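Predicted HD superfamily hydrolase (uncultured Thermotogales bacterium, PDB 2PQ7) probably acts as a metal-dependent hydrolase of the HD superfamily, holding two ferric ions side by side in an all-helical domain. Local coordinates at residues I127-D132 against T189-T194; S36-V41 against L64-K69; S83-A88 against K107-H112. One frame throughout, in Å; residues are numbered along the deposited sequence. Where two conformers were deposited one is given.

Interaction 1 of 3, residues I127-D132 against T189-T194. With FE (Fe (III) ion), chain C.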
# COMPACT_ATOMS: atom_id res chain seq x y z
N ILE A 127 -19.59 -16.52 -11.02
CA ILE A 127 -18.62 -16.61 -9.94
C ILE A 127 -17.23 -16.33 -10.46
O ILE A 127 -16.47 -15.55 -9.84
CB ILE A 127 -18.67 -17.98 -9.27
CG1 ILE A 127 -20.01 -18.12 -8.53
CG2 ILE A 127 -17.47 -18.19 -8.35
CD1 ILE A 127 -20.27 -19.47 -7.98
N LEU A 128 -16.88 -16.87 -11.62
CA LEU A 128 -15.56 -16.68 -12.19
C LEU A 128 -15.31 -15.22 -12.48
O LEU A 128 -14.26 -14.69 -12.15
CB LEU A 128 -15.38 -17.49 -13.48
CG LEU A 128 -14.06 -17.24 -14.22
CD1 LEU A 128 -12.83 -17.56 -13.33
CD2 LEU A 128 -14.01 -18.04 -15.49
N GLN A 129 -16.28 -14.58 -13.15
CA GLN A 129 -16.13 -13.18 -13.46
C GLN A 129 -16.01 -12.34 -12.21
O GLN A 129 -15.12 -11.48 -12.14
CB GLN A 129 -17.25 -12.70 -14.36
CG GLN A 129 -16.98 -11.34 -14.87
CD GLN A 129 -17.90 -11.00 -16.04
OE1 GLN A 129 -19.09 -10.77 -15.87
NE2 GLN A 129 -17.34 -10.95 -17.24
N ASP A 130 -16.79 -12.61 -11.17
CA ASP A 130 -16.65 -11.90 -9.94
C ASP A 130 -15.27 -12.09 -9.34
O ASP A 130 -14.65 -11.12 -8.87
CB ASP A 130 -17.67 -12.37 -8.90
CG ASP A 130 -19.08 -11.87 -9.14
OD1 ASP A 130 -19.32 -11.02 -10.06
OD2 ASP A 130 -19.97 -12.30 -8.35
N ALA A 131 -14.83 -13.32 -9.27
CA ALA A 131 -13.54 -13.69 -8.68
C ALA A 131 -12.37 -13.00 -9.39
O ALA A 131 -11.38 -12.55 -8.75
CB ALA A 131 -13.38 -15.19 -8.74
N ASP A 132 -12.48 -12.92 -10.71
CA ASP A 132 -11.46 -12.29 -11.56
C ASP A 132 -11.45 -10.79 -11.28
O ASP A 132 -10.39 -10.20 -10.98
CB ASP A 132 -11.81 -12.56 -13.02
CG ASP A 132 -10.72 -12.15 -14.00
OD1 ASP A 132 -9.52 -12.40 -13.70
OD2 ASP A 132 -11.08 -11.61 -15.07
N THR A 189 -21.53 -3.79 -9.24
CA THR A 189 -21.33 -4.42 -10.56
C THR A 189 -21.10 -5.94 -10.48
O THR A 189 -21.05 -6.60 -11.50
CB THR A 189 -20.10 -3.82 -11.25
OG1 THR A 189 -18.96 -3.99 -10.40
CG2 THR A 189 -20.28 -2.32 -11.52
N PHE A 190 -21.00 -6.50 -9.29
CA PHE A 190 -20.74 -7.93 -9.13
C PHE A 190 -22.02 -8.77 -9.15
O PHE A 190 -23.08 -8.32 -8.74
CB PHE A 190 -19.93 -8.15 -7.87
CG PHE A 190 -18.54 -7.63 -7.98
CD1 PHE A 190 -18.27 -6.25 -7.84
CD2 PHE A 190 -17.50 -8.48 -8.27
CE1 PHE A 190 -16.98 -5.79 -7.99
CE2 PHE A 190 -16.21 -8.02 -8.41
CZ PHE A 190 -15.94 -6.68 -8.27
N TRP A 191 -21.90 -10.00 -9.65
CA TRP A 191 -23.04 -10.88 -9.80
C TRP A 191 -23.56 -11.44 -8.51
O TRP A 191 -24.78 -11.55 -8.31
CB TRP A 191 -22.68 -12.09 -10.68
CG TRP A 191 -22.36 -11.77 -12.06
CD1 TRP A 191 -21.12 -11.71 -12.64
CD2 TRP A 191 -23.29 -11.45 -13.07
NE1 TRP A 191 -21.23 -11.37 -13.96
CE2 TRP A 191 -22.56 -11.20 -14.25
CE3 TRP A 191 -24.68 -11.36 -13.10
CZ2 TRP A 191 -23.19 -10.88 -15.44
CZ3 TRP A 191 -25.30 -11.03 -14.28
CH2 TRP A 191 -24.55 -10.80 -15.44
N THR A 192 -22.64 -11.92 -7.67
CA THR A 192 -23.02 -12.58 -6.45
C THR A 192 -23.02 -11.67 -5.23
O THR A 192 -22.24 -10.74 -5.13
CB THR A 192 -22.11 -13.78 -6.12
OG1 THR A 192 -20.76 -13.34 -5.88
CG2 THR A 192 -22.10 -14.77 -7.25
N GLU A 193 -23.89 -11.93 -4.27
CA GLU A 193 -23.89 -11.15 -3.05
C GLU A 193 -22.58 -11.27 -2.28
O GLU A 193 -22.10 -10.29 -1.69
CB GLU A 193 -25.08 -11.60 -2.17
CG GLU A 193 -25.19 -10.85 -0.86
CD GLU A 193 -25.44 -9.34 -1.05
OE1 GLU A 193 -25.82 -8.87 -2.16
OE2 GLU A 193 -25.23 -8.61 -0.05
N THR A 194 -21.99 -12.44 -2.24
CA THR A 194 -20.73 -12.63 -1.57
C THR A 194 -19.65 -11.76 -2.23
O THR A 194 -18.89 -11.08 -1.50
CB THR A 194 -20.30 -14.10 -1.54
OG1 THR A 194 -21.32 -14.89 -0.93
CG2 THR A 194 -18.96 -14.32 -0.88
FE FE C . -7.99 -13.16 -14.97
O HOH W 1 -9.22 -12.81 -16.61

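Interaction 2 of 3, residues S36-V41 against L64-K69. With FE (Fe (III) ion), chain C; FE (Fe (III) ion), chain B.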
# COMPACT_ATOMS: atom_id res chain seq x y z
N SER A 36 0.39 -15.35 -10.33
CA SER A 36 -0.14 -15.07 -8.99
C SER A 36 -1.57 -14.54 -9.08
O SER A 36 -2.35 -14.80 -8.18
CB SER A 36 0.79 -14.12 -8.22
OG SER A 36 0.80 -12.85 -8.78
N HIS A 37 -1.90 -13.81 -10.15
CA HIS A 37 -3.28 -13.42 -10.40
C HIS A 37 -4.23 -14.66 -10.40
O HIS A 37 -5.26 -14.70 -9.71
CB HIS A 37 -3.41 -12.62 -11.68
CG HIS A 37 -4.80 -12.54 -12.21
ND1 HIS A 37 -5.78 -11.73 -11.65
CD2 HIS A 37 -5.41 -13.25 -13.19
CE1 HIS A 37 -6.90 -11.88 -12.34
NE2 HIS A 37 -6.70 -12.80 -13.28
N THR A 38 -3.86 -15.68 -11.15
CA THR A 38 -4.67 -16.91 -11.21
C THR A 38 -4.89 -17.52 -9.84
O THR A 38 -5.98 -17.92 -9.47
CB THR A 38 -4.04 -17.92 -12.19
OG1 THR A 38 -4.26 -17.42 -13.52
CG2 THR A 38 -4.70 -19.19 -12.09
N PHE A 39 -3.83 -17.55 -9.03
CA PHE A 39 -4.01 -18.11 -7.71
C PHE A 39 -4.91 -17.25 -6.84
O PHE A 39 -5.75 -17.77 -6.12
CB PHE A 39 -2.67 -18.31 -7.03
CG PHE A 39 -1.76 -19.26 -7.74
CD1 PHE A 39 -2.27 -20.41 -8.32
CD2 PHE A 39 -0.41 -19.02 -7.82
CE1 PHE A 39 -1.44 -21.30 -8.99
CE2 PHE A 39 0.44 -19.91 -8.45
CZ PHE A 39 -0.09 -21.06 -9.04
N ARG A 40 -4.81 -15.93 -6.96
CA ARG A 40 -5.70 -15.05 -6.18
C ARG A 40 -7.15 -15.20 -6.63
O ARG A 40 -8.09 -15.14 -5.83
CB ARG A 40 -5.21 -13.61 -6.25
CG ARG A 40 -3.85 -13.43 -5.55
CD ARG A 40 -3.50 -12.00 -5.36
NE ARG A 40 -3.49 -11.26 -6.61
CZ ARG A 40 -2.44 -11.12 -7.44
NH1 ARG A 40 -1.26 -11.63 -7.18
NH2 ARG A 40 -2.61 -10.48 -8.56
N VAL A 41 -7.35 -15.34 -7.94
CA VAL A 41 -8.71 -15.55 -8.50
C VAL A 41 -9.28 -16.87 -7.98
O VAL A 41 -10.46 -16.97 -7.60
CB VAL A 41 -8.72 -15.45 -10.04
CG1 VAL A 41 -10.14 -15.80 -10.60
CG2 VAL A 41 -8.37 -14.05 -10.45
N LEU A 64 -8.71 -21.66 -12.09
CA LEU A 64 -7.34 -22.09 -12.41
C LEU A 64 -7.02 -22.02 -13.90
O LEU A 64 -5.93 -21.65 -14.31
CB LEU A 64 -7.07 -23.50 -11.87
CG LEU A 64 -6.54 -23.56 -10.46
CD1 LEU A 64 -6.36 -25.03 -10.15
CD2 LEU A 64 -5.18 -22.79 -10.41
N LEU A 65 -8.01 -22.39 -14.72
CA LEU A 65 -7.81 -22.42 -16.16
C LEU A 65 -8.15 -21.15 -16.92
O LEU A 65 -7.76 -21.01 -18.08
CB LEU A 65 -8.61 -23.55 -16.78
CG LEU A 65 -8.12 -24.94 -16.38
CD1 LEU A 65 -9.10 -25.99 -16.91
CD2 LEU A 65 -6.72 -25.20 -16.83
N HIS A 66 -8.76 -20.18 -16.25
CA HIS A 66 -9.39 -19.09 -17.04
C HIS A 66 -8.41 -18.25 -17.85
O HIS A 66 -8.73 -17.83 -18.92
CB HIS A 66 -10.29 -18.20 -16.19
CG HIS A 66 -9.57 -17.13 -15.44
ND1 HIS A 66 -8.77 -17.37 -14.35
CD2 HIS A 66 -9.56 -15.78 -15.63
CE1 HIS A 66 -8.27 -16.22 -13.92
NE2 HIS A 66 -8.74 -15.24 -14.68
N ASP A 67 -7.21 -18.03 -17.32
CA ASP A 67 -6.18 -17.27 -18.01
C ASP A 67 -4.99 -18.14 -18.48
O ASP A 67 -3.90 -17.59 -18.74
CB ASP A 67 -5.68 -16.17 -17.10
CG ASP A 67 -6.64 -14.98 -17.04
OD1 ASP A 67 -7.50 -14.73 -17.93
OD2 ASP A 67 -6.50 -14.18 -16.06
N ILE A 68 -5.21 -19.46 -18.63
CA ILE A 68 -4.11 -20.35 -18.98
C ILE A 68 -3.56 -20.05 -20.37
O ILE A 68 -2.38 -20.28 -20.63
CB ILE A 68 -4.45 -21.82 -18.78
CG1 ILE A 68 -3.15 -22.65 -18.59
CG2 ILE A 68 -5.33 -22.38 -19.92
CD1 ILE A 68 -3.37 -24.12 -18.41
N LYS A 69 -4.36 -19.38 -21.22
CA LYS A 69 -3.92 -19.03 -22.54
C LYS A 69 -3.52 -17.56 -22.63
O LYS A 69 -3.31 -17.02 -23.74
CB LYS A 69 -4.93 -19.44 -23.60
CG LYS A 69 -5.01 -20.92 -23.82
CD LYS A 69 -3.83 -21.41 -24.66
CE LYS A 69 -3.95 -22.92 -24.80
NZ LYS A 69 -2.91 -23.43 -25.73
FE FE C . -7.99 -13.16 -14.97
FE FE B . -8.63 -13.17 -18.48
O HOH W 2 -5.41 -19.18 -15.41
O HOH W 1 -9.22 -12.81 -16.61

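Interaction 3 of 3, residues S83-A88 against K107-H112. With FE (Fe (III) ion), chain B.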
# COMPACT_ATOMS: atom_id res chain seq x y z
N SER A 83 -9.44 -19.25 -26.54
CA SER A 83 -8.40 -20.27 -26.54
C SER A 83 -8.42 -21.13 -25.27
O SER A 83 -8.17 -22.34 -25.34
CB SER A 83 -7.04 -19.62 -26.70
OG SER A 83 -6.08 -20.60 -27.01
N GLY A 84 -8.64 -20.47 -24.14
CA GLY A 84 -8.75 -21.13 -22.82
C GLY A 84 -9.96 -22.03 -22.75
O GLY A 84 -9.89 -23.12 -22.21
N ALA A 85 -11.07 -21.63 -23.29
CA ALA A 85 -12.27 -22.48 -23.33
C ALA A 85 -12.06 -23.70 -24.15
O ALA A 85 -12.44 -24.80 -23.75
CB ALA A 85 -13.43 -21.64 -23.87
N GLU A 86 -11.43 -23.58 -25.33
CA GLU A 86 -11.14 -24.73 -26.17
C GLU A 86 -10.16 -25.70 -25.45
O GLU A 86 -10.32 -26.90 -25.50
CB GLU A 86 -10.57 -24.23 -27.51
CG GLU A 86 -10.13 -25.34 -28.45
CD GLU A 86 -9.52 -24.82 -29.76
OE1 GLU A 86 -10.12 -23.91 -30.38
OE2 GLU A 86 -8.49 -25.41 -30.19
N TYR A 87 -9.19 -25.12 -24.79
CA TYR A 87 -8.20 -25.91 -24.06
C TYR A 87 -8.90 -26.69 -22.96
O TYR A 87 -8.66 -27.91 -22.80
CB TYR A 87 -7.09 -25.03 -23.47
CG TYR A 87 -6.11 -25.86 -22.71
CD1 TYR A 87 -5.19 -26.62 -23.36
CD2 TYR A 87 -6.12 -25.88 -21.32
CE1 TYR A 87 -4.30 -27.43 -22.66
CE2 TYR A 87 -5.25 -26.72 -20.59
CZ TYR A 87 -4.35 -27.45 -21.27
OH TYR A 87 -3.49 -28.27 -20.53
N ALA A 88 -9.74 -26.05 -22.16
CA ALA A 88 -10.46 -26.77 -21.10
C ALA A 88 -11.31 -27.90 -21.64
O ALA A 88 -11.41 -28.96 -21.06
CB ALA A 88 -11.29 -25.78 -20.31
N LYS A 107 -17.59 -22.84 -20.97
CA LYS A 107 -18.42 -21.68 -21.29
C LYS A 107 -18.05 -20.59 -20.31
O LYS A 107 -18.00 -19.39 -20.67
CB LYS A 107 -19.90 -22.05 -21.14
CG LYS A 107 -20.84 -20.89 -21.54
CD LYS A 107 -22.37 -21.31 -21.46
N ALA A 108 -17.81 -20.91 -19.05
CA ALA A 108 -17.44 -19.89 -18.09
C ALA A 108 -16.17 -19.19 -18.50
O ALA A 108 -16.04 -17.97 -18.40
CB ALA A 108 -17.28 -20.50 -16.69
N ILE A 109 -15.19 -19.93 -18.95
CA ILE A 109 -13.94 -19.33 -19.36
C ILE A 109 -14.16 -18.50 -20.61
O ILE A 109 -13.62 -17.41 -20.78
CB ILE A 109 -12.89 -20.43 -19.62
CG1 ILE A 109 -12.56 -21.15 -18.29
CG2 ILE A 109 -11.61 -19.86 -20.32
CD1 ILE A 109 -11.72 -22.42 -18.46
N ARG A 110 -14.95 -19.04 -21.51
CA ARG A 110 -15.22 -18.35 -22.76
C ARG A 110 -15.85 -17.00 -22.56
O ARG A 110 -15.59 -16.06 -23.34
CB ARG A 110 -16.12 -19.21 -23.63
CG ARG A 110 -16.35 -18.68 -25.04
CD ARG A 110 -17.23 -19.61 -25.82
NE ARG A 110 -16.63 -20.93 -25.95
CZ ARG A 110 -15.89 -21.36 -26.97
NH1 ARG A 110 -15.65 -20.57 -28.03
NH2 ARG A 110 -15.40 -22.61 -26.93
N SER A 111 -16.66 -16.88 -21.51
CA SER A 111 -17.42 -15.65 -21.22
C SER A 111 -16.77 -14.66 -20.27
O SER A 111 -17.31 -13.57 -20.03
CB SER A 111 -18.77 -16.04 -20.59
OG SER A 111 -19.45 -16.99 -21.38
N HIS A 112 -15.61 -15.00 -19.70
CA HIS A 112 -15.08 -14.21 -18.60
C HIS A 112 -14.63 -12.77 -18.81
O HIS A 112 -14.59 -12.03 -17.84
CB HIS A 112 -14.01 -15.00 -17.81
CG HIS A 112 -12.60 -14.86 -18.34
ND1 HIS A 112 -12.05 -15.72 -19.26
CD2 HIS A 112 -11.63 -13.98 -18.01
CE1 HIS A 112 -10.80 -15.35 -19.50
NE2 HIS A 112 -10.51 -14.30 -18.74
FE FE B . -8.63 -13.17 -18.48
O HOH W 1 -9.22 -12.81 -16.61

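Interaction 1 of 3, residues I127-D132 against T189-T194
In Asp130, chi1 -76° sets CG beside the backbone N, on the side of helix 123-133 that faces Trp191 and Thr192, and the carboxylate oxygens reach their amides; the neighbouring Gln129, with CG anti to the backbone N, runs extended to the indole of Trp191. Three donors grip the carboxylate. OD1 of Asp130 accepts the amide N of Trp191 at 2.8 Å on its syn lone pair, and OD2 of Asp130 uses its own syn lone pair for the amide N of Thr192, also at 2.8 Å. OD2 is met a second time, nearly along its C-O axis, by OG1 of Thr192 at 2.8 Å. Thr192 is the N-cap of helix 193-217, where OG1 also bonds the amide of Ala195, and the start of that helix would probably stabilise the negative charge on Asp130. An alanine at Asp130 would probably leave the amides of Trp191 and Thr192 without their acceptor and the helix start less firmly anchored. Helix 123-133 also carries the last aspartate of the HD-domain signature H...HD...D: OD1 of Asp132 lies 2.1 Å from one iron, while its OD2 accepts from the water bound to that ion. Gln129 OE1 receives the indole NE1 of Trp191 at 2.9 Å, a nearly straight bond (171°) with amide and ring planes only 10° apart; NE2 of Gln129 bonds the carbonyl of His112. The Phe190 ring presents its edge to the helix, CE2 lying 3.5 Å from Asp130 O, and makes a cation-pi contact with Arg133.

Interaction 2 of 3, residues S36-V41 against L64-K69
Thr38, Leu64 and His66 carry most of the buried surface, and Thr38 meets Leu64 with its methyl branch. Its OG1 stands anti to the carbonyl carbon (chi1 -72°), and CG2 therefore lies anti to the backbone N. The methyl CG2 rests 3.5 Å from Leu64 O and 4.0 Å from Leu64 CD2. The hydroxyl OG1 of Thr38 bonds a water at 2.8 Å; the water donates to Leu64 O and accepts from the amide of Asp67, so that one molecule joins helix 35-52 to the turn from Leu65 to Ile68. Leu64 CD2 also reaches the rim of the Phe39 ring, near its plane, 4.3 Å from CE1, and the same side chain packs on Leu14 and Leu18 of helix 14-25. That turn, of type I, presents the His-Asp pair that gives the HD domain its name; with His37 and Asp132 it forms the H...HD...D metal site. His66 has CG wedged between the backbone N and the carbonyl carbon (chi1 84°), and its ND1 bonds the carbonyl of Ala63, which fixes the ring's rotation and directs NE2 at one iron, 2.2 Å away. Val41 CG1 lies 3.8 Å from CE1 of His66, while CG2 of Val41 lies over one face of the His37 ring, offset toward its rim. The two imidazoles meet rim to rim, planes at 58°, because both NE2 atoms bind the same ion; ND1 of His37 is held by Asp135. Asp67 bridges the metals, its OD2 2.1 Å from the iron shared with the histidines and its OD1 2.0 Å from the second, and a water ligand is common to both ions.

Interaction 3 of 3, residues S83-A88 against K107-H112
Helices 80-91 and 99-111 form an antiparallel pair in the HD domain, and Ile109 and Arg110 of one pack on Gly84, Ala85 and Ala88 of the other. The short segments run at 169° with axes 7.7 Å apart, an approach that the small residues of 83-88 permit. In Ile109, chi1 -65° sets CG1 anti to the carbonyl carbon and so CG2 anti to the backbone N, and this methyl lies directly on the backbone opposite, 3.5 Å from Ala85 N; a CB on Gly84 would come within 3.1 Å of Ile109 CG2, a tight fit. The longer branch ends at CD1, 3.9 Å from Ala88 CB; both Ile109 and Ala88 also touch Leu65. Nearer the surface, Arg110 CB meets Ala85 CB at 3.6 Å. The arginine chain bends at its third torsion (chi3 -61°), and the guanidinium lies with one face over that same CB, NH2 being 3.8 Å from Ala85 CB. No hydrogen bond crosses the contact, which is packing of aliphatic groups and one guanidinium face. Its link to the metals runs through the Ile109 backbone: Ile109 O accepts ND1 of His112 at 2.8 Å, in the carbonyl plane and on a lone pair. This second-shell bond orients the imidazole, whose NE2 lies 2.2 Å from the second iron, completing with Asp67 and His80 the protein ligands of that ion in a dinuclear HD-domain centre.

How the interactions relate
From the N terminus, interaction 2 closes first, returning the end of helix 56-65 to helix 35-52 across a largely helical connection. Interaction 3 follows, closing an 18-residue connection that includes parts of both helices 80-91 and 99-111. Interaction 1 comes last and spans the longest gap, much of it unmodelled, to fasten the start of the C-terminal helix 193-217 onto helix 123-133. The three loops lie in series; none encloses or crosses another. They converge in space on the two irons: interactions 1 and 2 share one ion, interactions 2 and 3 the other, and the bridging water is common to all. Segments 64-69 and 107-112 also touch directly, where His66 O approaches CE1 of His112.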